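Local coordinates for protein cadherin-5 (Gallus gallus, PDB 3PPE) that mediates calcium-dependent homophilic adhesion between endothelial cells, here as its two outermost extracellular cadherin domains in a strand-swapped dimer, at residues Val21-Ser26 with Asp52-Ala57; Ile36-Ser41 with Glu70-Ile75; Asp99-Phe104 with Glu191-Thr196; Lys125-Asp130 with Val142-Ile147. One frame throughout, in Å; residues are numbered along the deposited sequence.

Overall arrangement
Contacts 1 and 2 lie in the first cadherin domain, one in each sheet of its beta sandwich, with centres 11 Å apart; L24 and I55 of contact 1 pack on I37 of contact 2, and both contacts touch the second subunit. Contact 1 is a bulged strand pair with no fully exposed residue, while contact 2 carries charged groups on its solvent side. Contacts 3 and 4, with centres about 39 and 42 Å from that of contact 1, belong to the second domain and the linker. They adjoin through strands 103-104 and 122-129, join opposite sheets by side-chain packing, and share one calcium ion, which takes backbone oxygen from contact 3 and carboxylate from contact 4.

Contact 1 of 4, residues Val21-Ser26 with Asp52-Ala57; sequences VGKLTS and DGDIYA
K23 and D54 form an antiparallel, non-hydrogen-bonded pair, and the lysine side chain crosses that of D54 at a slant on its way toward D52. CG is anti to the backbone N (chi1 -172°), and the chain stays extended as far as CE. CB passes 3.6 Å from D54 OD2, CG 3.7 Å and CD still 4.1 Å from the same D54 OD2, so this part of the chain lies against that carboxylate. The last torsion, -56°, then bends NZ back to the backbone, where it bonds L24 O at 2.8 Å and T25 OG1; the bond modelled from NZ to D52 O is doubtful. In the two residues before K23, V21 N bonds I55 O at 2.9 Å and G22 N bonds the same oxygen weakly, a classic beta bulge. I55 N returns a bond to G22 O, and L24 N bonds G53 O at 2.7 Å. On the other face, V21 CG2 meets A57 CB at 3.8 Å and L24 CG meets I55 CD1. L24 on W4 and S26 on W2 of the second subunit form part of the swapped dimer interface. V21, L24 and I55 turn into the sandwich, packing on strands 6-10 and 82-95, and strand 46-49 flanks 54-57.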
loop_
_atom_site.group_PDB
_atom_site.type_symbol
_atom_site.label_atom_id
_atom_site.label_comp_id
_atom_site.label_asym_id
_atom_site.label_seq_id
_atom_site.Cartn_x
_atom_site.Cartn_y
_atom_site.Cartn_z
ATOM N N VAL A 21 1.815 1.539 5.219
ATOM C CA VAL A 21 1.813 2.872 4.594
ATOM C C VAL A 21 2.608 2.851 3.284
ATOM O O VAL A 21 2.138 3.335 2.271
ATOM C CB VAL A 21 2.388 3.962 5.541
ATOM C CG1 VAL A 21 2.535 5.337 4.800
ATOM C CG2 VAL A 21 1.497 4.108 6.790
ATOM N N GLY A 22 3.835 2.338 3.319
ATOM C CA GLY A 22 4.700 2.382 2.147
ATOM C C GLY A 22 6.101 1.936 2.522
ATOM O O GLY A 22 6.305 1.386 3.614
ATOM N N LYS A 23 7.073 2.170 1.646
ATOM C CA LYS A 23 8.416 1.654 1.914
ATOM C C LYS A 23 9.494 2.622 1.520
ATOM O O LYS A 23 9.470 3.159 0.433
ATOM C CB LYS A 23 8.615 0.276 1.236
ATOM C CG LYS A 23 9.919 -0.439 1.616
ATOM C CD LYS A 23 10.256 -1.537 0.607
ATOM C CE LYS A 23 11.713 -2.042 0.764
ATOM N NZ LYS A 23 12.880 -1.032 0.672
ATOM N N LEU A 24 10.446 2.838 2.418
ATOM C CA LEU A 24 11.630 3.620 2.106
ATOM C C LEU A 24 12.664 2.761 1.415
ATOM O O LEU A 24 12.791 1.592 1.748
ATOM C CB LEU A 24 12.250 4.162 3.404
ATOM C CG LEU A 24 11.411 5.178 4.203
ATOM C CD1 LEU A 24 12.126 5.412 5.552
ATOM C CD2 LEU A 24 11.300 6.466 3.384
ATOM N N THR A 25 13.416 3.344 0.480
ATOM C CA THR A 25 14.572 2.645 -0.102
ATOM C C THR A 25 15.779 3.569 -0.256
ATOM O O THR A 25 15.705 4.561 -0.955
ATOM C CB THR A 25 14.245 2.000 -1.474
ATOM O OG1 THR A 25 13.099 1.145 -1.360
ATOM C CG2 THR A 25 15.446 1.161 -1.991
ATOM N N SER A 26 16.881 3.228 0.411
ATOM C CA SER A 26 18.198 3.827 0.154
ATOM C C SER A 26 19.040 2.798 -0.550
ATOM O O SER A 26 18.945 1.624 -0.237
ATOM C CB SER A 26 18.914 4.159 1.455
ATOM O OG SER A 26 20.323 4.264 1.244
ATOM N N ASP A 52 13.543 -3.351 6.226
ATOM C CA ASP A 52 13.393 -3.203 4.783
ATOM C C ASP A 52 12.950 -1.791 4.416
ATOM O O ASP A 52 12.955 -1.413 3.245
ATOM C CB ASP A 52 12.392 -4.226 4.241
ATOM C CG ASP A 52 12.880 -5.653 4.390
ATOM O OD1 ASP A 52 14.030 -5.934 3.995
ATOM O OD2 ASP A 52 12.111 -6.496 4.903
ATOM N N GLY A 53 12.566 -1.016 5.425
ATOM C CA GLY A 53 12.203 0.375 5.223
ATOM C C GLY A 53 10.702 0.587 5.206
ATOM O O GLY A 53 10.224 1.678 4.900
ATOM N N ASP A 54 9.958 -0.463 5.538
ATOM C CA ASP A 54 8.484 -0.395 5.558
ATOM C C ASP A 54 7.992 0.449 6.724
ATOM O O ASP A 54 8.520 0.348 7.841
ATOM C CB ASP A 54 7.845 -1.788 5.646
ATOM C CG ASP A 54 8.013 -2.596 4.379
ATOM O OD1 ASP A 54 8.877 -3.467 4.414
ATOM O OD2 ASP A 54 7.324 -2.376 3.346
ATOM N N ILE A 55 7.015 1.298 6.433
ATOM C CA ILE A 55 6.402 2.182 7.409
ATOM C C ILE A 55 4.981 1.714 7.563
ATOM O O ILE A 55 4.318 1.374 6.572
ATOM C CB ILE A 55 6.445 3.669 6.956
ATOM C CG1 ILE A 55 7.908 4.121 6.852
ATOM C CG2 ILE A 55 5.638 4.577 7.935
ATOM C CD1 ILE A 55 8.060 5.598 6.507
ATOM N N TYR A 56 4.562 1.614 8.814
ATOM C CA TYR A 56 3.202 1.236 9.170
ATOM C C TYR A 56 2.565 2.328 9.989
ATOM O O TYR A 56 3.273 3.072 10.668
ATOM C CB TYR A 56 3.213 -0.070 9.972
ATOM C CG TYR A 56 3.312 -1.303 9.111
ATOM C CD1 TYR A 56 4.529 -1.718 8.602
ATOM C CD2 TYR A 56 2.192 -2.075 8.840
ATOM C CE1 TYR A 56 4.626 -2.854 7.808
ATOM C CE2 TYR A 56 2.280 -3.215 8.058
ATOM C CZ TYR A 56 3.483 -3.588 7.536
ATOM O OH TYR A 56 3.558 -4.738 6.767
ATOM N N ALA A 57 1.237 2.411 9.922
ATOM C CA ALA A 57 0.448 3.324 10.741
ATOM C C ALA A 57 -0.183 2.556 11.898
ATOM O O ALA A 57 -0.739 1.471 11.703
ATOM C CB ALA A 57 -0.693 3.981 9.878
#

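Contact 2 of 4, residues Ile36-Ser41 with Glu70-Ile75; sequences IIEGES and ELTAHI
H74 and E38 meet on the solvent side of edge strand 33-39 paired with strand 68-77 in the first cadherin sandwich, H74 NE2 donating to E38 OE2 at 2.8 Å. The carboxylate and ring planes are only 15° apart, and the oxygen lies almost in the ring plane, using its anti lone pair, although the bond is bent at hydrogen (131°). T72, the cross-strand partner of E38, lies beside the acid and points the same way: E38 CG, set between the backbone N and the carbonyl carbon (chi1 69°), rests 3.7 Å from T72 CB. Backbone bonds fix the register beneath: E38 N to T72 O, T72 N to E38 O, and H74 N to I36 O at 2.8 Å. At the far end E40 OE2 receives E70 N at 2.8 Å while E40 N bonds E70 O. On the buried face I37 CD1 packs on L71 CD2 at 3.9 Å, backed by F90 and L24, and A73 touches W2 of the second subunit. The bond from H74 to E38 would favour a protonated imidazole; K66, in a salt bridge with E40 OE1, probably offsets the like charges of E40 OE2 and E70 OE1, 4.7 Å apart.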
loop_
_atom_site.group_PDB
_atom_site.type_symbol
_atom_site.label_atom_id
_atom_site.label_comp_id
_atom_site.label_asym_id
_atom_site.label_seq_id
_atom_site.Cartn_x
_atom_site.Cartn_y
_atom_site.Cartn_z
ATOM N N ILE A 36 15.581 5.341 9.781
ATOM C CA ILE A 36 15.115 6.132 10.926
ATOM C C ILE A 36 14.257 7.249 10.352
ATOM O O ILE A 36 14.574 7.793 9.281
ATOM C CB ILE A 36 16.291 6.755 11.720
ATOM C CG1 ILE A 36 17.301 5.676 12.154
ATOM C CG2 ILE A 36 15.800 7.479 12.963
ATOM C CD1 ILE A 36 16.700 4.557 13.059
ATOM N N ILE A 37 13.150 7.565 11.017
ATOM C CA ILE A 37 12.308 8.693 10.589
ATOM C C ILE A 37 12.102 9.730 11.680
ATOM O O ILE A 37 12.195 9.411 12.852
ATOM C CB ILE A 37 10.914 8.213 10.014
ATOM C CG1 ILE A 37 10.161 7.351 11.051
ATOM C CG2 ILE A 37 11.126 7.424 8.742
ATOM C CD1 ILE A 37 8.659 6.953 10.629
ATOM N N GLU A 38 11.806 10.975 11.266
ATOM C CA GLU A 38 11.465 12.049 12.149
ATOM C C GLU A 38 10.356 12.801 11.446
ATOM O O GLU A 38 10.090 12.542 10.285
ATOM C CB GLU A 38 12.662 12.993 12.349
ATOM C CG GLU A 38 13.003 13.785 11.118
ATOM C CD GLU A 38 14.155 14.792 11.311
ATOM O OE1 GLU A 38 13.954 15.848 11.944
ATOM O OE2 GLU A 38 15.247 14.533 10.779
ATOM N N GLY A 39 9.713 13.723 12.156
ATOM C CA GLY A 39 8.751 14.641 11.547
ATOM C C GLY A 39 7.364 14.392 12.117
ATOM O O GLY A 39 7.226 13.865 13.238
ATOM N N GLU A 40 6.328 14.737 11.341
ATOM C CA GLU A 40 4.952 14.783 11.874
ATOM C C GLU A 40 4.394 13.396 12.195
ATOM O O GLU A 40 4.206 12.578 11.294
ATOM C CB GLU A 40 4.009 15.527 10.908
ATOM C CG GLU A 40 4.345 17.010 10.745
ATOM C CD GLU A 40 3.290 17.714 9.871
ATOM O OE1 GLU A 40 2.514 18.531 10.419
ATOM O OE2 GLU A 40 3.205 17.389 8.680
ATOM N N SER A 41 4.161 13.163 13.490
ATOM C CA SER A 41 3.725 11.866 14.046
ATOM C C SER A 41 4.671 10.720 13.694
ATOM O O SER A 41 4.257 9.565 13.715
ATOM C CB SER A 41 2.264 11.550 13.602
ATOM O OG SER A 41 1.397 12.581 14.064
ATOM N N GLU A 70 4.395 15.501 6.918
ATOM C CA GLU A 70 5.744 15.769 6.426
ATOM C C GLU A 70 6.756 15.036 7.304
ATOM O O GLU A 70 6.835 15.270 8.512
ATOM C CB GLU A 70 6.012 17.299 6.443
ATOM C CG GLU A 70 4.967 18.076 5.615
ATOM C CD GLU A 70 5.342 19.517 5.279
ATOM O OE1 GLU A 70 5.940 20.184 6.149
ATOM O OE2 GLU A 70 5.026 19.984 4.129
ATOM N N LEU A 71 7.501 14.121 6.707
ATOM C CA LEU A 71 8.507 13.398 7.461
ATOM C C LEU A 71 9.870 13.466 6.766
ATOM O O LEU A 71 9.968 13.898 5.618
ATOM C CB LEU A 71 8.083 11.935 7.665
ATOM C CG LEU A 71 7.020 11.563 8.723
ATOM C CD1 LEU A 71 5.586 11.896 8.243
ATOM C CD2 LEU A 71 7.112 10.076 8.932
ATOM N N THR A 72 10.916 13.028 7.472
ATOM C CA THR A 72 12.253 12.991 6.900
ATOM C C THR A 72 12.848 11.639 7.212
ATOM O O THR A 72 12.758 11.164 8.339
ATOM C CB THR A 72 13.161 14.119 7.448
ATOM O OG1 THR A 72 12.572 15.371 7.107
ATOM C CG2 THR A 72 14.552 14.072 6.813
ATOM N N ALA A 73 13.418 11.020 6.183
ATOM C CA ALA A 73 14.013 9.712 6.304
ATOM C C ALA A 73 15.538 9.805 6.429
ATOM O O ALA A 73 16.167 10.669 5.827
ATOM C CB ALA A 73 13.600 8.846 5.098
ATOM N N HIS A 74 16.119 8.905 7.218
ATOM C CA HIS A 74 17.566 8.724 7.241
ATOM C C HIS A 74 17.943 7.259 7.049
ATOM O O HIS A 74 17.075 6.400 6.895
ATOM C CB HIS A 74 18.150 9.250 8.553
ATOM C CG HIS A 74 17.537 10.536 9.015
ATOM N ND1 HIS A 74 18.270 11.690 9.191
ATOM C CD2 HIS A 74 16.259 10.850 9.339
ATOM C CE1 HIS A 74 17.471 12.659 9.603
ATOM N NE2 HIS A 74 16.246 12.175 9.701
ATOM N N ILE A 75 19.242 6.981 7.057
ATOM C CA ILE A 75 19.733 5.614 7.174
ATOM C C ILE A 75 21.062 5.567 7.920
ATOM O O ILE A 75 22.040 6.187 7.504
ATOM C CB ILE A 75 19.907 4.957 5.791
ATOM C CG1 ILE A 75 20.215 3.466 5.945
ATOM C CG2 ILE A 75 21.006 5.654 5.005
ATOM C CD1 ILE A 75 20.104 2.683 4.654
#

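Contact 3 of 4, residues Asp99-Phe104 with Glu191-Thr196; sequences DNAPIF and ESSTAT. With CA (calcium ion), chain C; CA (calcium ion), chain E; CA (calcium ion), chain D.
F104 and A195 bring together the two sheets of the second cadherin domain, a Greek-key beta sandwich, just beyond the calcium-binding linker, whose cadherin DXNDN-type motif (D96 to N100) ends in D99 and N100. The apolar part of the contact is a CH-pi arrangement: A195 CB lies over one face of the F104 ring, 4.0 Å from its centroid and displaced toward the rim, with F104 CG the closest ring atom. Chi1 of -79° puts F104 CG anti to its own carbonyl carbon, beside the backbone N. The ring edge is turned to the turn before strand 194-202, where F104 CE1 comes within 3.3 Å of S193 O, close to the ring plane. V180 and A182 of strand 175-184, together with V126 and A128 of strand 122-129, pack around the same ring and complete the core. A101 CB packs beside S193 OG. The polar part is formed by the two serines. S193 OG is modelled as donating to P102 O, at a distance so short that the exact geometry is doubtful, while F104 N reaches S192 O only weakly, at 3.4 Å. Metal coordination makes up the third part. D99 OD2 binds one calcium ion and OD1 another; E11 and E64 serve both sites, E12 and D62 complete the first, and D96, I97 and D132 the second. A third ion is bound by N100 O, beside N98 and D130. The ion held by D99 OD2, at 2.3 Å, also binds a water at 2.5 Å.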
loop_
_atom_site.group_PDB
_atom_site.type_symbol
_atom_site.label_atom_id
_atom_site.label_comp_id
_atom_site.label_asym_id
_atom_site.label_seq_id
_atom_site.Cartn_x
_atom_site.Cartn_y
_atom_site.Cartn_z
ATOM N N ASP A 99 -16.812 9.891 3.270
ATOM C CA ASP A 99 -17.415 9.608 4.561
ATOM C C ASP A 99 -18.134 10.806 5.195
ATOM O O ASP A 99 -18.502 10.760 6.351
ATOM C CB ASP A 99 -16.397 8.956 5.521
ATOM C CG ASP A 99 -15.151 9.805 5.787
ATOM O OD1 ASP A 99 -14.756 10.691 4.978
ATOM O OD2 ASP A 99 -14.507 9.554 6.860
ATOM N N ASN A 100 -18.325 11.878 4.414
ATOM C CA ASN A 100 -19.070 13.037 4.851
ATOM C C ASN A 100 -20.189 13.382 3.881
ATOM O O ASN A 100 -20.041 13.296 2.644
ATOM C CB ASN A 100 -18.155 14.267 5.078
ATOM C CG ASN A 100 -17.125 14.039 6.187
ATOM O OD1 ASN A 100 -16.054 13.489 5.937
ATOM N ND2 ASN A 100 -17.459 14.410 7.415
ATOM N N ALA A 101 -21.318 13.768 4.440
ATOM C CA ALA A 101 -22.435 14.252 3.613
ATOM C C ALA A 101 -22.372 15.801 3.583
ATOM O O ALA A 101 -21.728 16.428 4.441
ATOM C CB ALA A 101 -23.770 13.746 4.172
ATOM N N PRO A 102 -22.969 16.428 2.564
ATOM C CA PRO A 102 -23.035 17.908 2.599
ATOM C C PRO A 102 -23.924 18.372 3.732
ATOM O O PRO A 102 -24.979 17.725 4.032
ATOM C CB PRO A 102 -23.640 18.274 1.228
ATOM C CG PRO A 102 -23.417 16.986 0.380
ATOM C CD PRO A 102 -23.610 15.876 1.358
ATOM N N ILE A 103 -23.501 19.451 4.397
ATOM C CA ILE A 103 -24.290 20.020 5.500
ATOM C C ILE A 103 -24.541 21.488 5.202
ATOM O O ILE A 103 -23.633 22.217 4.816
ATOM C CB ILE A 103 -23.589 19.852 6.893
ATOM C CG1 ILE A 103 -23.397 18.365 7.254
ATOM C CG2 ILE A 103 -24.402 20.502 8.030
ATOM C CD1 ILE A 103 -22.172 18.166 8.100
ATOM N N PHE A 104 -25.787 21.931 5.349
ATOM C CA PHE A 104 -26.089 23.329 5.043
ATOM C C PHE A 104 -25.301 24.291 5.900
ATOM O O PHE A 104 -24.876 23.920 6.990
ATOM C CB PHE A 104 -27.582 23.570 5.100
ATOM C CG PHE A 104 -28.276 23.094 3.858
ATOM C CD1 PHE A 104 -28.872 21.839 3.822
ATOM C CD2 PHE A 104 -28.271 23.888 2.701
ATOM C CE1 PHE A 104 -29.532 21.380 2.646
ATOM C CE2 PHE A 104 -28.895 23.428 1.523
ATOM C CZ PHE A 104 -29.533 22.166 1.523
ATOM N N GLU A 191 -28.380 14.289 7.640
ATOM C CA GLU A 191 -28.829 15.447 8.404
ATOM C C GLU A 191 -27.647 15.808 9.297
ATOM O O GLU A 191 -27.393 15.149 10.306
ATOM C CB GLU A 191 -30.088 15.251 9.251
ATOM C CG GLU A 191 -31.366 15.111 8.440
ATOM C CD GLU A 191 -31.574 13.702 7.921
ATOM O OE1 GLU A 191 -30.740 12.825 8.226
ATOM O OE2 GLU A 191 -32.575 13.472 7.209
ATOM N N SER A 192 -26.927 16.859 8.922
ATOM C CA SER A 192 -27.499 18.200 8.864
ATOM C C SER A 192 -27.850 18.590 7.433
ATOM O O SER A 192 -27.704 19.747 7.041
ATOM C CB SER A 192 -26.532 19.221 9.466
ATOM O OG SER A 192 -26.837 19.474 10.827
ATOM N N SER A 193 -28.314 17.615 6.656
ATOM C CA SER A 193 -28.308 17.726 5.202
ATOM C C SER A 193 -29.636 18.271 4.686
ATOM O O SER A 193 -29.907 18.235 3.486
ATOM C CB SER A 193 -28.012 16.368 4.562
ATOM O OG SER A 193 -26.639 16.039 4.677
ATOM N N THR A 194 -30.459 18.776 5.600
ATOM C CA THR A 194 -31.655 19.524 5.226
ATOM C C THR A 194 -31.633 20.929 5.818
ATOM O O THR A 194 -30.938 21.189 6.799
ATOM C CB THR A 194 -32.937 18.803 5.683
ATOM O OG1 THR A 194 -32.962 18.730 7.114
ATOM C CG2 THR A 194 -32.992 17.397 5.106
ATOM N N ALA A 195 -32.400 21.831 5.214
ATOM C CA ALA A 195 -32.630 23.150 5.792
ATOM C C ALA A 195 -33.972 23.721 5.344
ATOM O O ALA A 195 -34.650 23.145 4.494
ATOM C CB ALA A 195 -31.499 24.097 5.421
ATOM N N THR A 196 -34.349 24.856 5.923
ATOM C CA THR A 196 -35.594 25.532 5.553
ATOM C C THR A 196 -35.264 26.826 4.866
ATOM O O THR A 196 -34.320 27.543 5.257
ATOM C CB THR A 196 -36.433 25.850 6.843
ATOM O OG1 THR A 196 -36.663 24.635 7.562
ATOM C CG2 THR A 196 -37.793 26.465 6.549
HETATM CA CA CA C . -12.869 11.005 7.655
HETATM CA CA CA E . -13.276 11.788 3.718
HETATM CA CA CA D . -19.022 13.555 0.595
HETATM O O HOH W 1 -14.876 12.053 8.622
#

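Contact 4 of 4, residues Lys125-Asp130 with Val142-Ile147; sequences KVTAED and VTYQII. With CA (calcium ion), chain D.
A128 N donates to Y144 OH at 2.9 Å in an almost straight bond (172° at hydrogen), approaching the phenol near the ring plane. The tyrosine thereby spans from strand 142-148 in one sheet to strand 122-129 in the other. Y144 CG is anti to its carbonyl carbon (chi1 -63°), and the ring reaches across so that CE2 lies 4.1 Å from A128 CB and CD2 lies 4.1 Å from V126 CG2. V126 and Y144 run past each other in opposite directions, and T127 CA comes within 3.5 Å of the Y144 hydroxyl oxygen. Nearer the linker, V142 CG1 packs on A128 CB and CG2 on D130 CB; V142 CG2 also lies 3.6 Å from A128 O. F104 and P102 cover A128 as well, and V155 packs on Y144. Beyond this packing D130 turns both carboxylate oxygens to one calcium ion, OD1 at 2.6 Å and OD2 at 2.4 Å, in a site shared with N98, N100, D132, H139 and D184. The phenol oxygen thus satisfies a backbone N-H within a largely apolar contact, and the bidentate D130 comes only two residues after A128, which Y144 and V142 hold, so packing in the domain core runs straight into the calcium site.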
loop_
_atom_site.group_PDB
_atom_site.type_symbol
_atom_site.label_atom_id
_atom_site.label_comp_id
_atom_site.label_asym_id
_atom_site.label_seq_id
_atom_site.Cartn_x
_atom_site.Cartn_y
_atom_site.Cartn_z
ATOM N N LYS A 125 -30.047 31.860 -2.875
ATOM C CA LYS A 125 -29.146 30.733 -3.044
ATOM C C LYS A 125 -28.989 30.052 -1.694
ATOM O O LYS A 125 -28.835 30.722 -0.676
ATOM C CB LYS A 125 -27.761 31.161 -3.549
ATOM C CG LYS A 125 -26.883 29.942 -3.970
ATOM C CD LYS A 125 -25.444 30.312 -4.216
ATOM C CE LYS A 125 -24.563 29.078 -4.525
ATOM N NZ LYS A 125 -24.547 28.017 -3.432
ATOM N N VAL A 126 -29.065 28.729 -1.674
ATOM C CA VAL A 126 -28.715 27.970 -0.467
ATOM C C VAL A 126 -27.358 27.287 -0.742
ATOM O O VAL A 126 -26.976 27.118 -1.913
ATOM C CB VAL A 126 -29.844 26.949 -0.010
ATOM C CG1 VAL A 126 -31.187 27.693 0.220
ATOM C CG2 VAL A 126 -30.061 25.760 -1.003
ATOM N N THR A 127 -26.649 26.891 0.305
ATOM C CA THR A 127 -25.317 26.286 0.165
ATOM C C THR A 127 -25.137 25.242 1.245
ATOM O O THR A 127 -25.366 25.531 2.423
ATOM C CB THR A 127 -24.199 27.361 0.355
ATOM O OG1 THR A 127 -24.430 28.441 -0.532
ATOM C CG2 THR A 127 -22.753 26.791 0.079
ATOM N N ALA A 128 -24.732 24.040 0.838
ATOM C CA ALA A 128 -24.250 23.016 1.758
ATOM C C ALA A 128 -22.790 22.694 1.421
ATOM O O ALA A 128 -22.386 22.771 0.243
ATOM C CB ALA A 128 -25.119 21.765 1.671
ATOM N N GLU A 129 -21.986 22.400 2.444
ATOM C CA GLU A 129 -20.559 22.118 2.243
ATOM C C GLU A 129 -20.318 20.682 2.656
ATOM O O GLU A 129 -20.915 20.180 3.600
ATOM C CB GLU A 129 -19.650 23.042 3.077
ATOM C CG GLU A 129 -19.913 24.529 2.923
ATOM C CD GLU A 129 -19.154 25.356 3.953
ATOM O OE1 GLU A 129 -19.117 24.979 5.169
ATOM O OE2 GLU A 129 -18.583 26.394 3.547
ATOM N N ASP A 130 -19.461 20.022 1.901
ATOM C CA ASP A 130 -19.149 18.618 2.118
ATOM C C ASP A 130 -17.675 18.583 2.478
ATOM O O ASP A 130 -16.847 19.065 1.703
ATOM C CB ASP A 130 -19.390 17.864 0.823
ATOM C CG ASP A 130 -19.256 16.366 0.985
ATOM O OD1 ASP A 130 -18.207 15.843 1.460
ATOM O OD2 ASP A 130 -20.174 15.691 0.546
ATOM N N VAL A 142 -21.723 18.491 -4.474
ATOM C CA VAL A 142 -22.991 18.664 -3.760
ATOM C C VAL A 142 -24.105 18.824 -4.795
ATOM O O VAL A 142 -23.936 19.533 -5.780
ATOM C CB VAL A 142 -22.955 19.916 -2.860
ATOM C CG1 VAL A 142 -24.291 20.076 -2.069
ATOM C CG2 VAL A 142 -21.690 19.943 -1.882
ATOM N N THR A 143 -25.239 18.172 -4.560
ATOM C CA THR A 143 -26.457 18.319 -5.365
ATOM C C THR A 143 -27.621 18.673 -4.413
ATOM O O THR A 143 -27.539 18.424 -3.217
ATOM C CB THR A 143 -26.813 17.003 -6.173
ATOM O OG1 THR A 143 -27.216 15.990 -5.262
ATOM C CG2 THR A 143 -25.627 16.505 -6.955
ATOM N N TYR A 144 -28.678 19.290 -4.933
ATOM C CA TYR A 144 -29.739 19.834 -4.093
ATOM C C TYR A 144 -31.106 19.391 -4.623
ATOM O O TYR A 144 -31.284 19.289 -5.822
ATOM C CB TYR A 144 -29.680 21.368 -4.140
ATOM C CG TYR A 144 -28.409 21.987 -3.590
ATOM C CD1 TYR A 144 -27.306 22.208 -4.412
ATOM C CD2 TYR A 144 -28.304 22.312 -2.237
ATOM C CE1 TYR A 144 -26.109 22.780 -3.906
ATOM C CE2 TYR A 144 -27.090 22.904 -1.706
ATOM C CZ TYR A 144 -26.038 23.140 -2.552
ATOM O OH TYR A 144 -24.878 23.683 -2.071
ATOM N N GLN A 145 -32.069 19.203 -3.713
ATOM C CA GLN A 145 -33.418 18.853 -4.070
ATOM C C GLN A 145 -34.348 19.640 -3.128
ATOM O O GLN A 145 -34.029 19.846 -1.955
ATOM C CB GLN A 145 -33.556 17.312 -3.900
ATOM C CG GLN A 145 -34.922 16.697 -4.166
ATOM C CD GLN A 145 -34.962 15.150 -3.874
ATOM O OE1 GLN A 145 -34.001 14.554 -3.308
ATOM N NE2 GLN A 145 -36.088 14.520 -4.227
ATOM N N ILE A 146 -35.473 20.124 -3.640
ATOM C CA ILE A 146 -36.532 20.625 -2.760
ATOM C C ILE A 146 -37.456 19.446 -2.443
ATOM O O ILE A 146 -37.941 18.769 -3.358
ATOM C CB ILE A 146 -37.322 21.802 -3.374
ATOM C CG1 ILE A 146 -36.378 23.010 -3.576
ATOM C CG2 ILE A 146 -38.536 22.204 -2.450
ATOM C CD1 ILE A 146 -37.065 24.144 -4.299
ATOM N N ILE A 147 -37.650 19.168 -1.154
ATOM C CA ILE A 147 -38.410 17.990 -0.759
ATOM C C ILE A 147 -39.765 18.392 -0.141
ATOM O O ILE A 147 -40.613 17.543 0.141
ATOM C CB ILE A 147 -37.589 17.052 0.211
ATOM C CG1 ILE A 147 -37.215 17.760 1.504
ATOM C CG2 ILE A 147 -36.300 16.457 -0.472
ATOM C CD1 ILE A 147 -36.458 16.810 2.492
HETATM CA CA CA D . -19.022 13.555 0.595
#